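Local coordinates for protein beta-galactoside alpha-2,6-sialyltransferase (PDB 2Z4T) that probably transfers sialic acid from a CMP-activated donor to galactosides such as lactose, forming alpha-2,6 linkages, through a GT-B type glycosyltransferase fold, at residues L293-E301 with Q484-V492; I463-R474 with V492-L503. All coordinates share one frame; numbering follows the deposited sequence. Where two conformers were deposited one is given.

In the fold
Interaction 1 uses helix 481-488, whereas interaction 2 joins the strands that precede and follow that helix in the chain; their centres lie 19 Å apart on the same side of the chain's centre. Along the chain the segments alternate: 293-301, then 463-474, then 484-492, then 492-503, with Val492 common to both. Interaction 2 closes the beta-alpha-beta unit of strand 460-465, helix 481-488 and strand 498-499 at one edge of the six-stranded parallel sheet. Met486 on Phe465 and Ile491 on Ile463 connect the two contacts within this unit. Interaction 1, through Arg294, Tyr297 and Leu300 on Leu489, links it to the other GT-B half, beyond strand 288-292.

Interaction 1: residues L293-E301 with Q484-V492; sequences LRKDYLTLE and QVMIKLGIV. With MG (magnesium ion), chain M; PO4 (phosphate ion), chain I.
Arg294 and Leu489 carry the polar part of this contact. The guanidinium NH2 donates to Leu489 O over 2.9 Å, reaching a lone pair in the carbonyl plane at a C=O...N angle of 126°. Water 1 accepts from Arg294 NH1 and donates to Leu489 O, so the same carbonyl is reached twice. The arginine is held for this by Asp296, two residues further on, whose carboxylate takes NE on OD1 at 2.9 Å and NH2 on OD2, both through syn lone pairs and nearly in the guanidinium plane. This side-on pair fixes the rotation of the group, while NH1 also bonds to Phe453 O.

The carbonyl stands at the C-terminal end of helix 481-488, where Gly490, with positive phi, makes a Schellman motif. Across from it, a type I turn from Arg294 to Tyr297 leads into the short helix 297-300. The contact thus lies between the two halves of the GT-B fold, joining a helix end of one to the chain beyond strand 288-292 of the other.

Apolar packing centres on Leu489. Its CD2 lies over one face of the guanidinium and also meets Tyr297 CD1 and Leu300 CD1, each at 3.9 Å. With CG trans to the amide nitrogen (chi1 -168°), the Tyr297 ring crosses the side chains of Val485 and Lys488 at about a right angle; Lys488 CB sits at the ring edge and Val485 CG2 is 4.0 Å from Tyr297 OH.

Lys488, bent at chi2 and chi4, crosses Glu301 at a slant and passes Leu300. Its CE comes within 3.3 Å of Leu300 O, and CG within 3.3 Å of Glu301 OE2. Water 2 links Lys488 NZ to Glu301 OE1, which binds magnesium at 2.5 Å and accepts from Arg244.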
loop_
_atom_site.group_PDB
_atom_site.type_symbol
_atom_site.label_atom_id
_atom_site.label_comp_id
_atom_site.label_asym_id
_atom_site.label_seq_id
_atom_site.Cartn_x
_atom_site.Cartn_y
_atom_site.Cartn_z
ATOM N N LEU A 293 -4.939 8.524 7.028
ATOM C CA LEU A 293 -4.865 9.524 5.966
ATOM C C LEU A 293 -4.743 10.938 6.548
ATOM O O LEU A 293 -3.965 11.764 6.052
ATOM C CB LEU A 293 -6.094 9.434 5.056
ATOM C CG LEU A 293 -6.175 10.332 3.824
ATOM C CD1 LEU A 293 -4.958 10.169 2.928
ATOM C CD2 LEU A 293 -7.460 10.056 3.056
ATOM N N ARG A 294 -5.517 11.221 7.587
ATOM C CA ARG A 294 -5.405 12.487 8.285
ATOM C C ARG A 294 -5.544 12.240 9.778
ATOM O O ARG A 294 -6.649 12.283 10.335
ATOM C CB ARG A 294 -6.454 13.484 7.785
ATOM C CG ARG A 294 -6.140 14.138 6.419
ATOM C CD ARG A 294 -4.970 15.126 6.492
ATOM N NE ARG A 294 -5.327 16.311 7.282
ATOM C CZ ARG A 294 -5.825 17.440 6.774
ATOM N NH1 ARG A 294 -6.022 17.554 5.460
ATOM N NH2 ARG A 294 -6.135 18.458 7.573
ATOM N N LYS A 295 -4.413 11.963 10.414
ATOM C CA LYS A 295 -4.351 11.742 11.850
ATOM C C LYS A 295 -4.982 12.867 12.663
ATOM O O LYS A 295 -5.584 12.612 13.713
ATOM C CB LYS A 295 -2.902 11.538 12.280
ATOM C CG LYS A 295 -2.708 11.345 13.765
ATOM C CD LYS A 295 -1.258 11.015 14.060
ATOM C CE LYS A 295 -0.863 11.459 15.458
ATOM N NZ LYS A 295 0.351 10.729 15.906
ATOM N N ASP A 296 -4.855 14.100 12.181
ATOM C CA ASP A 296 -5.306 15.262 12.933
ATOM C C ASP A 296 -6.820 15.296 13.101
ATOM O O ASP A 296 -7.338 16.032 13.935
ATOM C CB ASP A 296 -4.764 16.584 12.346
ATOM C CG ASP A 296 -5.061 16.757 10.851
ATOM O OD1 ASP A 296 -5.249 15.746 10.132
ATOM O OD2 ASP A 296 -5.079 17.922 10.387
ATOM N N TYR A 297 -7.530 14.486 12.330
ATOM C CA TYR A 297 -8.968 14.394 12.499
ATOM C C TYR A 297 -9.355 13.936 13.913
ATOM O O TYR A 297 -10.350 14.419 14.474
ATOM C CB TYR A 297 -9.603 13.478 11.454
ATOM C CG TYR A 297 -11.097 13.600 11.442
ATOM C CD1 TYR A 297 -11.702 14.788 11.025
ATOM C CD2 TYR A 297 -11.918 12.547 11.866
ATOM C CE1 TYR A 297 -13.076 14.923 10.998
ATOM C CE2 TYR A 297 -13.315 12.669 11.839
ATOM C CZ TYR A 297 -13.883 13.864 11.409
ATOM O OH TYR A 297 -15.252 14.045 11.399
ATOM N N LEU A 298 -8.578 13.021 14.500
ATOM C CA LEU A 298 -8.898 12.579 15.867
ATOM C C LEU A 298 -8.655 13.649 16.956
ATOM O O LEU A 298 -9.010 13.442 18.116
ATOM C CB LEU A 298 -8.203 11.266 16.220
ATOM C CG LEU A 298 -8.556 10.049 15.369
ATOM C CD1 LEU A 298 -8.060 8.757 16.057
ATOM C CD2 LEU A 298 -10.051 9.990 15.055
ATOM N N THR A 299 -8.091 14.795 16.570
ATOM C CA THR A 299 -7.794 15.896 17.488
ATOM C C THR A 299 -8.691 17.080 17.168
ATOM O O THR A 299 -9.272 17.695 18.072
ATOM C CB THR A 299 -6.308 16.316 17.382
ATOM O OG1 THR A 299 -5.485 15.281 17.930
ATOM C CG2 THR A 299 -6.029 17.658 18.124
ATOM N N LEU A 300 -8.791 17.400 15.876
ATOM C CA LEU A 300 -9.730 18.410 15.374
ATOM C C LEU A 300 -11.175 18.205 15.869
ATOM O O LEU A 300 -11.863 19.195 16.149
ATOM C CB LEU A 300 -9.697 18.429 13.849
ATOM C CG LEU A 300 -8.434 19.057 13.222
ATOM C CD1 LEU A 300 -8.326 18.735 11.743
ATOM C CD2 LEU A 300 -8.391 20.586 13.450
ATOM N N GLU A 301 -11.639 16.947 15.947
ATOM C CA GLU A 301 -12.946 16.622 16.548
ATOM C C GLU A 301 -12.808 16.293 18.033
ATOM O O GLU A 301 -12.391 15.194 18.388
ATOM C CB GLU A 301 -13.625 15.443 15.858
ATOM C CG GLU A 301 -14.081 15.698 14.431
ATOM C CD GLU A 301 -15.362 16.499 14.352
ATOM O OE1 GLU A 301 -15.985 16.734 15.415
ATOM O OE2 GLU A 301 -15.748 16.879 13.218
ATOM N N GLN A 484 -18.799 17.600 5.753
ATOM C CA GLN A 484 -18.415 18.018 7.098
ATOM C C GLN A 484 -17.002 17.562 7.506
ATOM O O GLN A 484 -16.301 18.311 8.172
ATOM C CB GLN A 484 -19.477 17.589 8.141
ATOM C CG GLN A 484 -20.833 18.307 8.038
ATOM C CD GLN A 484 -20.700 19.843 8.099
ATOM O OE1 GLN A 484 -20.049 20.385 8.990
ATOM N NE2 GLN A 484 -21.296 20.533 7.133
ATOM N N VAL A 485 -16.571 16.368 7.086
ATOM C CA VAL A 485 -15.152 15.975 7.248
ATOM C C VAL A 485 -14.234 17.137 6.799
ATOM O O VAL A 485 -13.204 17.399 7.450
ATOM C CB VAL A 485 -14.846 14.601 6.718
ATOM C CG1 VAL A 485 -13.367 14.295 6.874
ATOM C CG2 VAL A 485 -15.686 13.583 7.500
ATOM N N MET A 486 -14.466 17.768 5.653
ATOM C CA MET A 486 -13.463 17.956 4.626
ATOM C C MET A 486 -13.380 19.475 4.990
ATOM O O MET A 486 -12.318 20.120 4.935
ATOM C CB MET A 486 -13.948 17.745 3.200
ATOM C CG MET A 486 -13.537 16.383 2.655
ATOM S SD MET A 486 -13.451 16.347 0.873
ATOM C CE MET A 486 -14.973 15.631 0.483
ATOM N N ILE A 487 -14.526 20.010 5.430
ATOM C CA ILE A 487 -14.576 21.292 6.108
ATOM C C ILE A 487 -13.735 21.272 7.386
ATOM O O ILE A 487 -12.878 22.126 7.555
ATOM C CB ILE A 487 -16.020 21.724 6.455
ATOM C CG1 ILE A 487 -16.813 22.084 5.201
ATOM C CG2 ILE A 487 -16.009 22.920 7.414
ATOM C CD1 ILE A 487 -18.310 22.111 5.426
ATOM N N LYS A 488 -13.981 20.309 8.279
ATOM C CA LYS A 488 -13.235 20.215 9.536
ATOM C C LYS A 488 -11.737 20.127 9.338
ATOM O O LYS A 488 -10.970 20.670 10.140
ATOM C CB LYS A 488 -13.666 18.993 10.347
ATOM C CG LYS A 488 -14.230 19.328 11.686
ATOM C CD LYS A 488 -13.209 20.026 12.557
ATOM C CE LYS A 488 -13.836 20.452 13.889
ATOM N NZ LYS A 488 -14.949 21.423 13.746
ATOM N N LEU A 489 -11.331 19.417 8.287
ATOM C CA LEU A 489 -9.932 19.269 7.944
ATOM C C LEU A 489 -9.326 20.515 7.285
ATOM O O LEU A 489 -8.129 20.542 6.986
ATOM C CB LEU A 489 -9.739 18.048 7.038
ATOM C CG LEU A 489 -10.065 16.686 7.646
ATOM C CD1 LEU A 489 -10.046 15.646 6.539
ATOM C CD2 LEU A 489 -9.048 16.356 8.699
ATOM N N GLY A 490 -10.149 21.540 7.068
ATOM C CA GLY A 490 -9.691 22.780 6.469
ATOM C C GLY A 490 -9.418 22.651 4.986
ATOM O O GLY A 490 -8.692 23.445 4.419
ATOM N N ILE A 491 -9.983 21.638 4.347
ATOM C CA ILE A 491 -9.767 21.453 2.920
ATOM C C ILE A 491 -10.633 22.426 2.149
ATOM O O ILE A 491 -10.244 22.991 1.147
ATOM C CB ILE A 491 -10.065 20.013 2.519
ATOM C CG1 ILE A 491 -9.071 19.087 3.238
ATOM C CG2 ILE A 491 -10.003 19.870 0.998
ATOM C CD1 ILE A 491 -9.471 17.645 3.280
ATOM N N VAL A 492 -11.801 22.677 2.688
ATOM C CA VAL A 492 -12.785 23.457 2.016
ATOM C C VAL A 492 -13.460 24.281 3.104
ATOM O O VAL A 492 -13.451 23.895 4.277
ATOM C CB VAL A 492 -13.743 22.463 1.294
ATOM C CG1 VAL A 492 -14.879 21.955 2.220
ATOM C CG2 VAL A 492 -14.258 23.048 0.048
HETATM MG MG MG M . -16.089 16.185 17.851
HETATM P P PO4 I . 3.375 10.025 13.177
HETATM O O1 PO4 I . 2.036 10.092 13.876
HETATM O O2 PO4 I . 4.363 9.325 14.098
HETATM O O3 PO4 I . 3.230 9.229 11.906
HETATM O O4 PO4 I . 3.799 11.451 12.871
HETATM O O HOH W 1 -5.692 20.282 4.946
HETATM O O HOH W 2 -16.420 19.416 15.552
#

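Interaction 2: residues I463-R474 with V492-L503; sequences IVFTSTETITDR and VKEENVLFWADL. With PO4 (phosphate ion), chain J.
Val497 O is gripped end-on by both terminal nitrogens of Arg474, NH2 at 3.0 Å and NH1 at 3.2 Å. Each donor approaches from the same face of the carbonyl, and the oxygen lies in the guanidinium plane. The contact closes a beta-alpha-beta unit, in which strand 460-465 is followed by helix 481-488 and then by the short, weakly bonded strand 498-499, parallel to the first and at the edge of the six-stranded sheet within this chain. Arg474 reaches Val497 with its chain extended from CG to NE, chi1 (-171°) turning CG away from the amide nitrogen. Asp502 was modelled in two conformers; in one of them, tentatively, its OD1 forms a salt bridge with Arg474 NH1 and accepts from Phe499 N. The same NH1 approaches the edge of the Phe499 ring.

Two backbone bonds hold the strands together: Phe465 N donates to Leu498 O, and Trp500 N donates to Phe465 O at 2.8 Å. Water 3 extends the pairing by donating to Ile463 O and accepting from Leu498 N.

Val464 and Leu498 share one face of the sheet, where the Val464 methyls meet Leu503 CD1 tip to tip. Trp500 also has two conformers. In the one described, Val464 CG1 is 3.5 Å from Trp500 CD1, Thr466 CA makes a CH-pi contact over the six-membered ring, 4.1 Å from its centroid, and Tyr374 of helix 371-386 packs edge-to-face with the indole. Beyond the strand, Ser467 OG lies 3.3 Å from Phe499 CB. On the other face, Val483 and Met486 of helix 481-488 touch the Phe465 side chain, which sets CB against Phe499 CD1 and CD2 against Val497 CG1, 3.8 Å away.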
loop_
_atom_site.group_PDB
_atom_site.type_symbol
_atom_site.label_atom_id
_atom_site.label_comp_id
_atom_site.label_asym_id
_atom_site.label_seq_id
_atom_site.Cartn_x
_atom_site.Cartn_y
_atom_site.Cartn_z
ATOM N N ILE A 463 -13.079 22.407 -5.513
ATOM C CA ILE A 463 -13.543 21.055 -5.313
ATOM C C ILE A 463 -15.052 21.043 -5.465
ATOM O O ILE A 463 -15.732 21.973 -5.066
ATOM C CB ILE A 463 -13.141 20.535 -3.922
ATOM C CG1 ILE A 463 -11.616 20.513 -3.771
ATOM C CG2 ILE A 463 -13.704 19.146 -3.674
ATOM C CD1 ILE A 463 -11.151 20.124 -2.380
ATOM N N VAL A 464 -15.601 20.000 -6.062
ATOM C CA VAL A 464 -17.040 19.964 -6.226
ATOM C C VAL A 464 -17.540 18.665 -5.654
ATOM O O VAL A 464 -16.957 17.609 -5.904
ATOM C CB VAL A 464 -17.459 20.114 -7.704
ATOM C CG1 VAL A 464 -18.966 19.936 -7.857
ATOM C CG2 VAL A 464 -17.021 21.469 -8.242
ATOM N N PHE A 465 -18.608 18.751 -4.874
ATOM C CA PHE A 465 -19.233 17.585 -4.294
ATOM C C PHE A 465 -20.396 17.115 -5.145
ATOM O O PHE A 465 -21.014 17.881 -5.876
ATOM C CB PHE A 465 -19.731 17.884 -2.879
ATOM C CG PHE A 465 -18.640 18.143 -1.895
ATOM C CD1 PHE A 465 -18.261 17.159 -0.995
ATOM C CD2 PHE A 465 -17.995 19.372 -1.858
ATOM C CE1 PHE A 465 -17.239 17.401 -0.075
ATOM C CE2 PHE A 465 -16.970 19.616 -0.939
ATOM C CZ PHE A 465 -16.587 18.630 -0.054
ATOM N N THR A 466 -20.677 15.835 -4.991
ATOM C CA THR A 466 -21.743 15.083 -5.611
ATOM C C THR A 466 -23.182 15.538 -5.274
ATOM O O THR A 466 -23.463 15.996 -4.187
ATOM C CB THR A 466 -21.464 13.634 -5.186
ATOM O OG1 THR A 466 -20.656 13.009 -6.198
ATOM C CG2 THR A 466 -22.714 12.821 -4.853
ATOM N N SER A 467 -24.080 15.422 -6.239
ATOM C CA SER A 467 -25.501 15.669 -6.047
ATOM C C SER A 467 -26.227 14.523 -6.711
ATOM O O SER A 467 -25.706 13.921 -7.647
ATOM C CB SER A 467 -25.927 16.978 -6.715
ATOM O OG SER A 467 -25.454 18.102 -6.008
ATOM N N THR A 468 -27.425 14.205 -6.235
ATOM C CA THR A 468 -28.239 13.169 -6.897
ATOM C C THR A 468 -29.155 13.895 -7.879
ATOM O O THR A 468 -29.152 15.133 -7.921
ATOM C CB THR A 468 -29.062 12.293 -5.892
ATOM O OG1 THR A 468 -29.825 13.133 -5.008
ATOM C CG2 THR A 468 -28.146 11.371 -5.063
ATOM N N GLU A 469 -29.922 13.149 -8.677
ATOM C CA GLU A 469 -30.890 13.780 -9.593
ATOM C C GLU A 469 -32.122 14.322 -8.841
ATOM O O GLU A 469 -33.085 14.803 -9.450
ATOM C CB GLU A 469 -31.325 12.800 -10.683
ATOM C CG GLU A 469 -30.205 12.321 -11.583
ATOM C CD GLU A 469 -30.704 11.886 -12.949
ATOM O OE1 GLU A 469 -30.347 10.767 -13.387
ATOM O OE2 GLU A 469 -31.453 12.664 -13.584
ATOM N N THR A 470 -32.071 14.255 -7.514
ATOM C CA THR A 470 -33.214 14.572 -6.690
ATOM C C THR A 470 -33.067 15.941 -5.987
ATOM O O THR A 470 -33.640 16.940 -6.446
ATOM C CB THR A 470 -33.587 13.339 -5.741
ATOM O OG1 THR A 470 -35.005 13.135 -5.738
ATOM C CG2 THR A 470 -33.045 13.452 -4.271
ATOM N N ILE A 471 -32.241 15.995 -4.936
ATOM C CA ILE A 471 -32.390 17.002 -3.856
ATOM C C ILE A 471 -33.249 18.208 -4.283
ATOM O O ILE A 471 -34.462 18.124 -4.104
ATOM C CB ILE A 471 -31.084 17.282 -3.007
ATOM C CG1 ILE A 471 -30.452 15.965 -2.552
ATOM C CG2 ILE A 471 -31.416 18.053 -1.759
ATOM C CD1 ILE A 471 -29.679 16.031 -1.214
ATOM N N THR A 472 -32.714 19.292 -4.856
ATOM C CA THR A 472 -31.289 19.635 -5.024
ATOM C C THR A 472 -30.826 20.413 -3.761
ATOM O O THR A 472 -29.635 20.712 -3.589
ATOM C CB THR A 472 -31.094 20.510 -6.328
ATOM O OG1 THR A 472 -31.381 19.734 -7.507
ATOM C CG2 THR A 472 -29.682 21.099 -6.426
ATOM N N ASP A 473 -31.806 20.692 -2.892
ATOM C CA ASP A 473 -31.709 21.499 -1.657
ATOM C C ASP A 473 -30.343 21.602 -0.927
ATOM O O ASP A 473 -29.703 20.587 -0.655
ATOM C CB ASP A 473 -32.781 21.001 -0.688
ATOM C CG ASP A 473 -33.091 21.994 0.368
ATOM O OD1 ASP A 473 -33.425 23.137 -0.016
ATOM O OD2 ASP A 473 -32.985 21.640 1.564
ATOM N N ARG A 474 -29.931 22.819 -0.563
ATOM C CA ARG A 474 -28.546 23.056 -0.121
ATOM C C ARG A 474 -28.264 22.827 1.367
ATOM O O ARG A 474 -27.192 22.331 1.734
ATOM C CB ARG A 474 -28.060 24.451 -0.529
ATOM C CG ARG A 474 -26.567 24.642 -0.280
ATOM C CD ARG A 474 -26.111 26.059 -0.498
ATOM N NE ARG A 474 -24.774 26.311 0.031
ATOM C CZ ARG A 474 -23.643 25.974 -0.580
ATOM N NH1 ARG A 474 -23.685 25.340 -1.737
ATOM N NH2 ARG A 474 -22.467 26.267 -0.025
ATOM N N VAL A 492 -11.801 22.677 2.688
ATOM C CA VAL A 492 -12.785 23.457 2.016
ATOM C C VAL A 492 -13.460 24.281 3.104
ATOM O O VAL A 492 -13.451 23.895 4.277
ATOM C CB VAL A 492 -13.743 22.463 1.294
ATOM C CG1 VAL A 492 -14.879 21.955 2.220
ATOM C CG2 VAL A 492 -14.258 23.048 0.048
ATOM N N LYS A 493 -14.016 25.423 2.731
ATOM C CA LYS A 493 -14.758 26.268 3.674
ATOM C C LYS A 493 -16.252 26.130 3.404
ATOM O O LYS A 493 -16.655 26.086 2.242
ATOM C CB LYS A 493 -14.310 27.727 3.549
ATOM C CG LYS A 493 -13.114 28.084 4.428
ATOM C CD LYS A 493 -12.540 29.491 4.136
ATOM C CE LYS A 493 -11.092 29.372 3.614
ATOM N NZ LYS A 493 -10.434 30.690 3.370
ATOM N N GLU A 494 -17.068 26.061 4.457
ATOM C CA GLU A 494 -18.498 25.807 4.279
ATOM C C GLU A 494 -19.167 26.777 3.302
ATOM O O GLU A 494 -19.877 26.355 2.387
ATOM C CB GLU A 494 -19.270 25.785 5.604
ATOM C CG GLU A 494 -20.583 24.993 5.494
ATOM C CD GLU A 494 -21.474 25.071 6.741
ATOM O OE1 GLU A 494 -22.007 26.176 7.009
ATOM O OE2 GLU A 494 -21.667 24.018 7.424
ATOM N N GLU A 495 -18.945 28.070 3.489
ATOM C CA GLU A 495 -19.607 29.063 2.648
ATOM C C GLU A 495 -19.233 28.931 1.159
ATOM O O GLU A 495 -19.926 29.465 0.304
ATOM C CB GLU A 495 -19.391 30.498 3.188
ATOM C CG GLU A 495 -17.908 30.985 3.298
ATOM C CD GLU A 495 -17.109 30.334 4.462
ATOM O OE1 GLU A 495 -17.679 29.521 5.246
ATOM O OE2 GLU A 495 -15.894 30.635 4.583
ATOM N N ASN A 496 -18.166 28.191 0.855
ATOM C CA ASN A 496 -17.739 27.985 -0.532
ATOM C C ASN A 496 -17.925 26.566 -1.100
ATOM O O ASN A 496 -17.510 26.302 -2.236
ATOM C CB ASN A 496 -16.267 28.362 -0.711
ATOM C CG ASN A 496 -15.932 29.771 -0.214
ATOM O OD1 ASN A 496 -16.813 30.592 0.072
ATOM N ND2 ASN A 496 -14.637 30.048 -0.106
ATOM N N VAL A 497 -18.504 25.650 -0.321
ATOM C CA VAL A 497 -18.724 24.286 -0.792
ATOM C C VAL A 497 -19.570 24.363 -2.051
ATOM O O VAL A 497 -20.539 25.129 -2.089
ATOM C CB VAL A 497 -19.482 23.434 0.252
ATOM C CG1 VAL A 497 -20.008 22.171 -0.359
ATOM C CG2 VAL A 497 -18.597 23.122 1.446
ATOM N N LEU A 498 -19.209 23.591 -3.072
ATOM C CA LEU A 498 -20.006 23.521 -4.297
ATOM C C LEU A 498 -20.603 22.133 -4.472
ATOM O O LEU A 498 -19.940 21.161 -4.205
ATOM C CB LEU A 498 -19.135 23.861 -5.515
ATOM C CG LEU A 498 -18.447 25.224 -5.441
ATOM C CD1 LEU A 498 -17.285 25.348 -6.435
ATOM C CD2 LEU A 498 -19.495 26.353 -5.644
ATOM N N PHE A 499 -21.834 22.032 -4.942
ATOM C CA PHE A 499 -22.394 20.731 -5.285
ATOM C C PHE A 499 -22.651 20.777 -6.762
ATOM O O PHE A 499 -22.960 21.830 -7.264
ATOM C CB PHE A 499 -23.710 20.469 -4.520
ATOM C CG PHE A 499 -23.541 20.428 -3.052
ATOM C CD1 PHE A 499 -23.122 19.246 -2.421
ATOM C CD2 PHE A 499 -23.768 21.573 -2.284
ATOM C CE1 PHE A 499 -22.936 19.198 -1.031
ATOM C CE2 PHE A 499 -23.582 21.552 -0.902
ATOM C CZ PHE A 499 -23.169 20.364 -0.270
ATOM N N TRP A 500 -22.535 19.663 -7.478
ATOM C CA TRP A 500 -22.817 19.551 -8.917
ATOM C C TRP A 500 -23.983 20.393 -9.376
ATOM O O TRP A 500 -24.069 20.829 -10.524
ATOM C CB TRP A 500 -23.177 18.111 -9.278
ATOM C CG TRP A 500 -22.034 17.182 -9.497
ATOM C CD1 TRP A 500 -20.732 17.515 -9.727
ATOM C CD2 TRP A 500 -22.097 15.751 -9.555
ATOM N NE1 TRP A 500 -19.977 16.382 -9.903
ATOM C CE2 TRP A 500 -20.787 15.284 -9.807
ATOM C CE3 TRP A 500 -23.135 14.818 -9.419
ATOM C CZ2 TRP A 500 -20.478 13.923 -9.917
ATOM C CZ3 TRP A 500 -22.831 13.458 -9.532
ATOM C CH2 TRP A 500 -21.509 13.026 -9.780
ATOM N N ALA A 501 -24.889 20.744 -8.464
ATOM C CA ALA A 501 -26.245 21.040 -8.947
ATOM C C ALA A 501 -27.060 22.375 -8.878
ATOM O O ALA A 501 -28.059 22.424 -9.612
ATOM C CB ALA A 501 -27.178 19.834 -8.614
ATOM N N ASP A 502 -26.749 23.463 -8.149
ATOM C CA ASP A 502 -25.476 24.122 -7.729
ATOM C C ASP A 502 -24.600 24.799 -8.787
ATOM O O ASP A 502 -24.313 25.993 -8.663
ATOM C CB ASP A 502 -24.670 23.424 -6.629
ATOM C CG ASP A 502 -23.830 24.420 -5.773
ATOM O OD1 ASP A 502 -23.605 24.165 -4.574
ATOM O OD2 ASP A 502 -23.388 25.465 -6.291
ATOM N N LEU A 503 -24.180 24.084 -9.825
ATOM C CA LEU A 503 -23.300 24.732 -10.786
ATOM C C LEU A 503 -24.108 25.129 -12.014
ATOM O O LEU A 503 -25.121 24.489 -12.312
ATOM C CB LEU A 503 -22.165 23.810 -11.210
ATOM C CG LEU A 503 -21.126 23.394 -10.178
ATOM C CD1 LEU A 503 -20.231 22.329 -10.806
ATOM C CD2 LEU A 503 -20.313 24.585 -9.646
HETATM P P PO4 J . -12.767 26.885 -0.122
HETATM O O1 PO4 J . -14.048 26.216 0.304
HETATM O O2 PO4 J . -11.990 27.317 1.102
HETATM O O3 PO4 J . -11.931 25.905 -0.930
HETATM O O4 PO4 J . -13.139 28.087 -0.960
HETATM O O HOH W 3 -16.363 22.575 -2.536
#